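Local coordinates for stage II sporulation protein E (SpoIIE) (Moorella thermoacetica, PDB 3ZT9) that probably acts as a manganese-dependent protein phosphatase of the PP2C type in a stressosome pathway that controls secondary messenger signalling, at residues 21-26 with 186-191; 55-60 with 70-75; 97-102 with 130-135. All blocks are in the same frame, centred on the assembly; numbering follows the deposited sequence.

Contact 1: 21-26 with 186-191; sequences DACLVK and DVAVIV
Asp21 and Asp186 share two bridging waters. One lies 2.7 Å from both Asp21 OD1 and Asp186 OD2 and donates to each. The other sits 2.9 Å from Asp21 OD1 and also bonds to Asp186 O. The two carboxylate planes are 69° apart, and the waters bridge where the side chains do not bond directly. Beside this polar end Asp21 CB packs on Ala188 CB at 3.6 Å. The contact then turns apolar. Cys23 SG rests on Ala188 CB at 3.8 Å and also meets Ile190 CG1. Its chi1 of -66° sets SG beside the backbone N, anti to the carbonyl carbon. Val25 CG2 reaches Ile190 CD1 at 4.2 Å.

The strands 21-26 and 187-191 belong to different sheets, which pack face to face as in the beta sandwich of PP2C phosphatases. They run nearly parallel, 15° apart, and are joined by side chains and water. Further out, Ser149 OG bonds to Asp21 OD2, while Arg13 N and Gly20 N hold Asp186 OD1. Asp21 also touches Asp38, a manganese ligand, and its side chain is about 4 Å from a manganese ion. Asp21 OD1 and Asp186 OD2 are only 4.5 Å apart as like charges, and the water that donates to both probably eases their repulsion.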
loop_
_atom_site.group_PDB
_atom_site.type_symbol
_atom_site.label_atom_id
_atom_site.label_comp_id
_atom_site.label_asym_id
_atom_site.label_seq_id
_atom_site.Cartn_x
_atom_site.Cartn_y
_atom_site.Cartn_z
ATOM N N ASP A 21 5.127 -7.532 6.637
ATOM C CA ASP A 21 4.629 -6.506 5.736
ATOM C C ASP A 21 5.502 -5.239 5.859
ATOM O O ASP A 21 6.208 -5.054 6.840
ATOM C CB ASP A 21 3.174 -6.088 6.081
ATOM C CG ASP A 21 2.142 -7.191 5.914
ATOM O OD1 ASP A 21 2.414 -8.229 5.285
ATOM O OD2 ASP A 21 1.007 -6.959 6.405
ATOM N N ALA A 22 5.435 -4.353 4.870
ATOM C CA ALA A 22 6.154 -3.093 4.933
ATOM C C ALA A 22 5.347 -1.953 4.319
ATOM O O ALA A 22 4.587 -2.172 3.389
ATOM C CB ALA A 22 7.500 -3.211 4.219
ATOM N N CYS A 23 5.565 -0.737 4.828
ATOM C CA CYS A 23 4.918 0.492 4.334
ATOM C C CYS A 23 5.957 1.534 3.883
ATOM O O CYS A 23 7.048 1.627 4.452
ATOM C CB CYS A 23 4.058 1.115 5.461
ATOM S SG CYS A 23 2.664 0.067 5.888
ATOM N N LEU A 24 5.596 2.328 2.872
ATOM C CA LEU A 24 6.405 3.463 2.423
ATOM C C LEU A 24 5.482 4.656 2.211
ATOM O O LEU A 24 4.411 4.521 1.625
ATOM C CB LEU A 24 7.061 3.151 1.080
ATOM C CG LEU A 24 7.823 4.310 0.425
ATOM C CD1 LEU A 24 9.081 4.620 1.194
ATOM C CD2 LEU A 24 8.164 3.957 -1.007
ATOM N N VAL A 25 5.872 5.795 2.749
ATOM C CA VAL A 25 5.271 7.083 2.404
ATOM C C VAL A 25 6.429 7.975 2.036
ATOM O O VAL A 25 7.320 8.202 2.847
ATOM C CB VAL A 25 4.483 7.720 3.582
ATOM C CG1 VAL A 25 3.992 9.088 3.196
ATOM C CG2 VAL A 25 3.312 6.762 3.953
ATOM N N LYS A 26 6.420 8.508 0.827
ATOM C CA LYS A 26 7.531 9.339 0.393
ATOM C C LYS A 26 7.010 10.537 -0.383
ATOM O O LYS A 26 6.182 10.388 -1.267
ATOM C CB LYS A 26 8.515 8.495 -0.436
ATOM C CG LYS A 26 9.835 9.218 -0.814
ATOM C CD LYS A 26 10.459 9.940 0.386
ATOM C CE LYS A 26 11.846 10.587 0.112
ATOM N NZ LYS A 26 11.920 11.746 -0.847
ATOM N N ASP A 186 0.493 -10.901 9.550
ATOM C CA ASP A 186 0.989 -9.525 9.635
ATOM C C ASP A 186 -0.065 -8.551 9.157
ATOM O O ASP A 186 -0.864 -8.893 8.293
ATOM C CB ASP A 186 2.211 -9.389 8.754
ATOM C CG ASP A 186 3.318 -10.348 9.166
ATOM O OD1 ASP A 186 3.785 -10.233 10.289
ATOM O OD2 ASP A 186 3.707 -11.189 8.369
ATOM N N VAL A 187 -0.049 -7.332 9.687
ATOM C CA VAL A 187 -1.038 -6.313 9.304
ATOM C C VAL A 187 -0.288 -5.053 8.907
ATOM O O VAL A 187 0.692 -4.672 9.557
ATOM C CB VAL A 187 -2.018 -6.033 10.457
ATOM C CG1 VAL A 187 -2.860 -4.775 10.189
ATOM C CG2 VAL A 187 -2.923 -7.282 10.717
ATOM N N ALA A 188 -0.737 -4.382 7.845
ATOM C CA ALA A 188 -0.161 -3.108 7.477
ATOM C C ALA A 188 -1.282 -2.237 6.916
ATOM O O ALA A 188 -2.085 -2.704 6.116
ATOM C CB ALA A 188 0.925 -3.292 6.401
ATOM N N VAL A 189 -1.316 -0.972 7.307
ATOM C CA VAL A 189 -2.367 -0.073 6.851
ATOM C C VAL A 189 -1.802 1.307 6.676
ATOM O O VAL A 189 -1.084 1.771 7.563
ATOM C CB VAL A 189 -3.480 0.103 7.920
ATOM C CG1 VAL A 189 -4.688 0.863 7.282
ATOM C CG2 VAL A 189 -3.912 -1.228 8.489
ATOM N N ILE A 190 -2.192 1.987 5.584
ATOM C CA ILE A 190 -1.899 3.419 5.406
ATOM C C ILE A 190 -3.213 4.155 5.151
ATOM O O ILE A 190 -4.056 3.653 4.416
ATOM C CB ILE A 190 -1.001 3.647 4.162
ATOM C CG1 ILE A 190 0.370 3.000 4.409
ATOM C CG2 ILE A 190 -0.819 5.123 3.906
ATOM C CD1 ILE A 190 1.298 3.106 3.154
ATOM N N VAL A 191 -3.422 5.315 5.776
ATOM C CA VAL A 191 -4.521 6.199 5.381
ATOM C C VAL A 191 -3.888 7.554 5.090
ATOM O O VAL A 191 -3.064 7.982 5.871
ATOM C CB VAL A 191 -5.530 6.360 6.526
ATOM C CG1 VAL A 191 -6.489 7.523 6.233
ATOM C CG2 VAL A 191 -6.310 5.007 6.761
HETATM O O HOH W 1 0.019 -9.712 5.789
HETATM O O HOH W 2 3.534 -10.692 5.747
#

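Contact 2: 55-60 with 70-75; sequences ASMESS and QLCHRE
The helical segments bearing Ser56 and Cys72 pack with their N-to-C directions 140° apart and a closest axis approach of 9.0 Å. They belong to helices 43-60 and 65-76, which follow each other in the chain and form a roughly antiparallel helical hairpin. The backbones come nearest at Ser56 CA and Cys72 CA, 5.6 Å apart. This is consistent with a small residue at Ser56.

Ser56 faces Leu71, Cys72 and Glu75. Its OG is modelled 2.3 Å from Leu71 CD1. That is too short to be real, so the exact placing of these two atoms is doubtful. Leu71 also meets the first helix one turn further on, where Ser60 OG lies 4.1 Å from Leu71 CG.

On the more buried side Met57 meets Cys72. The CB of Met57 points away from the other helix, but a chi1 of -72° sets CG beside its own backbone N. From there CG comes 3.5 Å from Cys72 SG. The chain then runs on extended, and Met57 CE is 4.0 Å from the same sulfur. Cys72 has two deposited conformers, so these two contacts hold for one of them. Met57 also packs on Ile68 and Phe69, one turn earlier in the second helix.

Glu75 lies at the solvent-exposed margin of the contact. It meets Ser56 through CG, though this approach rests on the doubtful position of Ser56 OG. Within the first helix Ser59 turns its hydroxyl back on the backbone: Ser59 OG donates to Ser56 O at 2.7 Å, with a C=O...OG angle of 120°.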
loop_
_atom_site.group_PDB
_atom_site.type_symbol
_atom_site.label_atom_id
_atom_site.label_comp_id
_atom_site.label_asym_id
_atom_site.label_seq_id
_atom_site.Cartn_x
_atom_site.Cartn_y
_atom_site.Cartn_z
ATOM N N ALA A 55 12.161 -0.690 -0.586
ATOM C CA ALA A 55 13.423 0.006 -0.858
ATOM C C ALA A 55 13.634 0.174 -2.354
ATOM O O ALA A 55 14.089 1.218 -2.817
ATOM C CB ALA A 55 14.597 -0.784 -0.255
ATOM N N SER A 56 13.286 -0.872 -3.108
ATOM C CA SER A 56 13.344 -0.840 -4.561
ATOM C C SER A 56 12.422 0.235 -5.158
ATOM O O SER A 56 12.804 0.971 -6.071
ATOM C CB SER A 56 12.976 -2.191 -5.143
ATOM O OG SER A 56 13.127 -2.093 -6.551
ATOM N N MET A 57 11.197 0.308 -4.659
ATOM C CA MET A 57 10.264 1.349 -5.092
ATOM C C MET A 57 10.816 2.730 -4.842
ATOM O O MET A 57 10.789 3.598 -5.732
ATOM C CB MET A 57 8.942 1.198 -4.356
ATOM C CG MET A 57 8.184 0.015 -4.834
ATOM S SD MET A 57 6.577 -0.028 -4.011
ATOM C CE MET A 57 5.795 -1.287 -4.962
ATOM N N GLU A 58 11.324 2.949 -3.641
ATOM C CA GLU A 58 11.819 4.268 -3.301
ATOM C C GLU A 58 12.931 4.632 -4.258
ATOM O O GLU A 58 13.037 5.770 -4.730
ATOM C CB GLU A 58 12.336 4.312 -1.869
ATOM C CG GLU A 58 13.079 5.610 -1.601
ATOM C CD GLU A 58 13.281 5.900 -0.126
ATOM O OE1 GLU A 58 12.930 5.043 0.711
ATOM O OE2 GLU A 58 13.789 6.999 0.183
ATOM N N SER A 59 13.767 3.667 -4.584
ATOM C CA SER A 59 14.901 3.972 -5.452
ATOM C C SER A 59 14.430 4.271 -6.896
ATOM O O SER A 59 15.144 4.899 -7.661
ATOM C CB SER A 59 15.904 2.820 -5.427
ATOM O OG SER A 59 15.428 1.742 -6.205
ATOM N N SER A 60 13.225 3.828 -7.244
ATOM C CA SER A 60 12.707 3.902 -8.617
ATOM C C SER A 60 11.629 4.969 -8.784
ATOM O O SER A 60 11.005 5.069 -9.831
ATOM C CB SER A 60 12.070 2.567 -8.994
ATOM O OG SER A 60 13.011 1.532 -8.905
ATOM N N GLN A 70 8.587 -3.581 -12.322
ATOM C CA GLN A 70 9.510 -4.473 -13.033
ATOM C C GLN A 70 10.846 -4.566 -12.288
ATOM O O GLN A 70 11.373 -5.645 -12.115
ATOM C CB GLN A 70 9.707 -4.038 -14.505
ATOM C CG GLN A 70 8.501 -4.354 -15.396
ATOM C CD GLN A 70 8.663 -3.853 -16.821
ATOM O OE1 GLN A 70 9.648 -3.188 -17.156
ATOM N NE2 GLN A 70 7.698 -4.177 -17.671
ATOM N N LEU A 71 11.379 -3.451 -11.796
ATOM C CA LEU A 71 12.587 -3.523 -10.980
ATOM C C LEU A 71 12.331 -4.256 -9.645
ATOM O O LEU A 71 13.188 -5.009 -9.189
ATOM C CB LEU A 71 13.214 -2.146 -10.728
ATOM C CG LEU A 71 14.493 -2.180 -9.853
ATOM C CD1 LEU A 71 14.218 -2.790 -8.510
ATOM C CD2 LEU A 71 15.659 -2.947 -10.461
ATOM N N CYS A 72 11.185 -4.014 -9.000
ATOM C CA CYS A 72 10.832 -4.730 -7.767
ATOM C C CYS A 72 10.923 -6.223 -7.967
ATOM O O CYS A 72 11.515 -6.942 -7.154
ATOM C CB CYS A 72 9.384 -4.440 -7.339
ATOM S SG CYS A 72 9.167 -2.989 -6.373
ATOM N N HIS A 73 10.291 -6.700 -9.032
ATOM C CA HIS A 73 10.344 -8.109 -9.402
ATOM C C HIS A 73 11.789 -8.590 -9.561
ATOM O O HIS A 73 12.145 -9.655 -9.061
ATOM C CB HIS A 73 9.564 -8.301 -10.715
ATOM C CG HIS A 73 9.650 -9.681 -11.279
ATOM N ND1 HIS A 73 8.953 -10.744 -10.748
ATOM C CD2 HIS A 73 10.369 -10.176 -12.313
ATOM C CE1 HIS A 73 9.229 -11.839 -11.439
ATOM N NE2 HIS A 73 10.086 -11.519 -12.394
ATOM N N ARG A 74 12.628 -7.823 -10.247
ATOM C CA ARG A 74 14.031 -8.232 -10.433
ATOM C C ARG A 74 14.776 -8.323 -9.088
ATOM O O ARG A 74 15.546 -9.251 -8.853
ATOM C CB ARG A 74 14.757 -7.265 -11.377
ATOM C CG ARG A 74 16.240 -7.551 -11.547
ATOM C CD ARG A 74 16.905 -6.553 -12.503
ATOM N NE ARG A 74 17.329 -5.318 -11.840
ATOM C CZ ARG A 74 17.755 -4.233 -12.483
ATOM N NH1 ARG A 74 17.806 -4.216 -13.810
ATOM N NH2 ARG A 74 18.122 -3.157 -11.798
ATOM N N GLU A 75 14.567 -7.360 -8.197
ATOM C CA GLU A 75 15.294 -7.374 -6.924
ATOM C C GLU A 75 14.788 -8.483 -5.990
ATOM O O GLU A 75 15.490 -8.879 -5.059
ATOM C CB GLU A 75 15.170 -6.021 -6.216
ATOM C CG GLU A 75 15.796 -4.878 -6.947
ATOM C CD GLU A 75 17.298 -4.910 -6.895
ATOM O OE1 GLU A 75 17.852 -5.855 -6.304
ATOM O OE2 GLU A 75 17.925 -3.985 -7.445
#

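Contact 3: 97-102 with 130-135; sequences QAAIVG and HQLLIA
Ala135 O is gripped by two groups of the neighbouring strand. Ala98 N donates to Ala135 O at 2.9 Å, with an N-H...O angle of 154°. Gln97 CA adds a CA-H...O contact to Ala135 O at 3.2 Å. The return bond runs from Ala135 N to Ala98 O, also 2.9 Å long, with a C=O...N angle of 164°. Ile134 CA brings a second, softer CA-H...O contact to Ala98 O.

Ala98 and Ala135 therefore form an antiparallel hydrogen-bonded pair, with both methyl groups on the same face of the sheet. The pair joins strand 95-101 to the short outermost strand 135-138. Before Ala135 the chain diverges, and a water takes over: it accepts from Ile100 N at 3.0 Å and lies 2.7 Å from Leu133 O.

Ala99 and Leu132 meet on the side covered by helix 65-76. A chi1 of -166° holds Leu132 CG anti to its backbone N, and CG lies 3.8 Å from Ala99 CB. Leu132 CD1 reaches Val101 CG2 at 3.6 Å, the two side chains crossing at about a right angle. Phe69 of the helix touches both Leu132 and Val101. An alanine in place of Leu132 would probably leave Val101 CG2 without its partner across the contact and open a gap beside Ala99 and Phe69.

At the other end of the contact, Gln97 extends past Ile134. Its NE2 lies 3.5 Å from Ile134 CG2, while its OE1 bonds to a di(hydroxyethyl)ether molecule, probably from the crystallisation liquor.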
loop_
_atom_site.group_PDB
_atom_site.type_symbol
_atom_site.label_atom_id
_atom_site.label_comp_id
_atom_site.label_asym_id
_atom_site.label_seq_id
_atom_site.Cartn_x
_atom_site.Cartn_y
_atom_site.Cartn_z
ATOM N N GLN A 97 -2.365 7.717 -9.849
ATOM C CA GLN A 97 -2.261 6.451 -10.560
ATOM C C GLN A 97 -2.056 5.397 -9.495
ATOM O O GLN A 97 -1.481 5.677 -8.438
ATOM C CB GLN A 97 -1.019 6.409 -11.464
ATOM C CG GLN A 97 -0.969 7.339 -12.609
ATOM C CD GLN A 97 0.321 7.133 -13.416
ATOM O OE1 GLN A 97 0.853 8.066 -14.007
ATOM N NE2 GLN A 97 0.819 5.900 -13.434
ATOM N N ALA A 98 -2.530 4.177 -9.718
ATOM C CA ALA A 98 -2.220 3.165 -8.720
ATOM C C ALA A 98 -2.069 1.829 -9.427
ATOM O O ALA A 98 -2.714 1.597 -10.448
ATOM C CB ALA A 98 -3.330 3.061 -7.709
ATOM N N ALA A 99 -1.260 0.925 -8.870
ATOM C CA ALA A 99 -1.272 -0.465 -9.394
ATOM C C ALA A 99 -0.987 -1.438 -8.263
ATOM O O ALA A 99 -0.430 -1.039 -7.230
ATOM C CB ALA A 99 -0.230 -0.613 -10.493
ATOM N N ILE A 100 -1.365 -2.699 -8.464
ATOM C CA ILE A 100 -1.214 -3.705 -7.417
ATOM C C ILE A 100 -0.808 -4.999 -8.070
ATOM O O ILE A 100 -1.459 -5.415 -9.024
ATOM C CB ILE A 100 -2.565 -3.998 -6.675
ATOM C CG1 ILE A 100 -3.178 -2.692 -6.147
ATOM C CG2 ILE A 100 -2.330 -4.987 -5.504
ATOM C CD1 ILE A 100 -4.631 -2.861 -5.765
ATOM N N VAL A 101 0.252 -5.628 -7.569
ATOM C CA VAL A 101 0.564 -6.996 -7.981
ATOM C C VAL A 101 0.287 -7.860 -6.757
ATOM O O VAL A 101 0.903 -7.690 -5.705
ATOM C CB VAL A 101 2.022 -7.160 -8.491
ATOM C CG1 VAL A 101 2.311 -8.624 -8.795
ATOM C CG2 VAL A 101 2.218 -6.330 -9.744
ATOM N N GLY A 102 -0.665 -8.778 -6.887
ATOM C CA GLY A 102 -1.007 -9.636 -5.777
ATOM C C GLY A 102 -2.237 -9.107 -5.058
ATOM O O GLY A 102 -3.106 -8.530 -5.691
ATOM N N HIS A 130 1.311 -10.719 -17.122
ATOM C CA HIS A 130 1.433 -10.393 -18.537
ATOM C C HIS A 130 1.704 -8.901 -18.687
ATOM O O HIS A 130 2.565 -8.487 -19.461
ATOM C CB HIS A 130 0.152 -10.791 -19.278
ATOM C CG HIS A 130 0.236 -10.627 -20.764
ATOM N ND1 HIS A 130 1.106 -11.359 -21.542
ATOM C CD2 HIS A 130 -0.444 -9.823 -21.615
ATOM C CE1 HIS A 130 0.961 -11.011 -22.807
ATOM N NE2 HIS A 130 0.027 -10.079 -22.879
ATOM N N GLN A 131 0.970 -8.095 -17.928
ATOM C CA GLN A 131 1.207 -6.661 -17.900
ATOM C C GLN A 131 0.435 -5.967 -16.771
ATOM O O GLN A 131 -0.682 -6.362 -16.393
ATOM C CB GLN A 131 0.864 -6.026 -19.248
ATOM C CG GLN A 131 -0.615 -6.000 -19.592
ATOM C CD GLN A 131 -0.936 -4.952 -20.647
ATOM O OE1 GLN A 131 -0.177 -4.762 -21.607
ATOM N NE2 GLN A 131 -2.059 -4.248 -20.461
ATOM N N LEU A 132 1.060 -4.924 -16.247
ATOM C CA LEU A 132 0.558 -4.202 -15.098
ATOM C C LEU A 132 -0.657 -3.382 -15.491
ATOM O O LEU A 132 -0.620 -2.673 -16.490
ATOM C CB LEU A 132 1.672 -3.268 -14.609
ATOM C CG LEU A 132 1.560 -2.628 -13.237
ATOM C CD1 LEU A 132 1.528 -3.646 -12.085
ATOM C CD2 LEU A 132 2.727 -1.662 -13.081
ATOM N N LEU A 133 -1.727 -3.455 -14.709
ATOM C CA LEU A 133 -2.909 -2.636 -15.001
ATOM C C LEU A 133 -2.905 -1.402 -14.110
ATOM O O LEU A 133 -3.154 -1.475 -12.912
ATOM C CB LEU A 133 -4.195 -3.426 -14.798
ATOM C CG LEU A 133 -4.596 -4.287 -16.000
ATOM C CD1 LEU A 133 -5.814 -5.111 -15.653
ATOM C CD2 LEU A 133 -4.871 -3.433 -17.228
ATOM N N ILE A 134 -2.593 -0.254 -14.689
ATOM C CA ILE A 134 -2.535 0.962 -13.876
ATOM C C ILE A 134 -3.871 1.661 -13.901
ATOM O O ILE A 134 -4.359 2.066 -14.971
ATOM C CB ILE A 134 -1.473 1.931 -14.445
ATOM C CG1 ILE A 134 -0.096 1.281 -14.324
ATOM C CG2 ILE A 134 -1.507 3.254 -13.693
ATOM C CD1 ILE A 134 1.028 1.994 -15.128
ATOM N N ALA A 135 -4.463 1.796 -12.723
ATOM C CA ALA A 135 -5.688 2.566 -12.584
ATOM C C ALA A 135 -5.322 4.029 -12.525
ATOM O O ALA A 135 -4.305 4.385 -11.966
ATOM C CB ALA A 135 -6.399 2.160 -11.298
HETATM O O HOH W 3 -3.031 -3.158 -10.862
#

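In the fold
Contacts 1 and 3 lie at opposite edges of one five-stranded antiparallel sheet, their centres about 18 Å apart. Contact 1 joins its edge strand 21-28 to strand 187-192 of the second sheet, and contact 3 lies at the other edge strand, 135-138. Contact 2 belongs to the helices over the first sheet, its centre about 16 Å from that of contact 1 and about 14 Å from that of contact 3. It touches contact 1 where Glu58 meets Leu24 and Lys26. Helix 65-76, which carries half of contact 2, also covers contact 3. Along the chain contact 1 encloses contact 2 and then contact 3. Early and late parts of the chain thus meet beside a bound manganese ion.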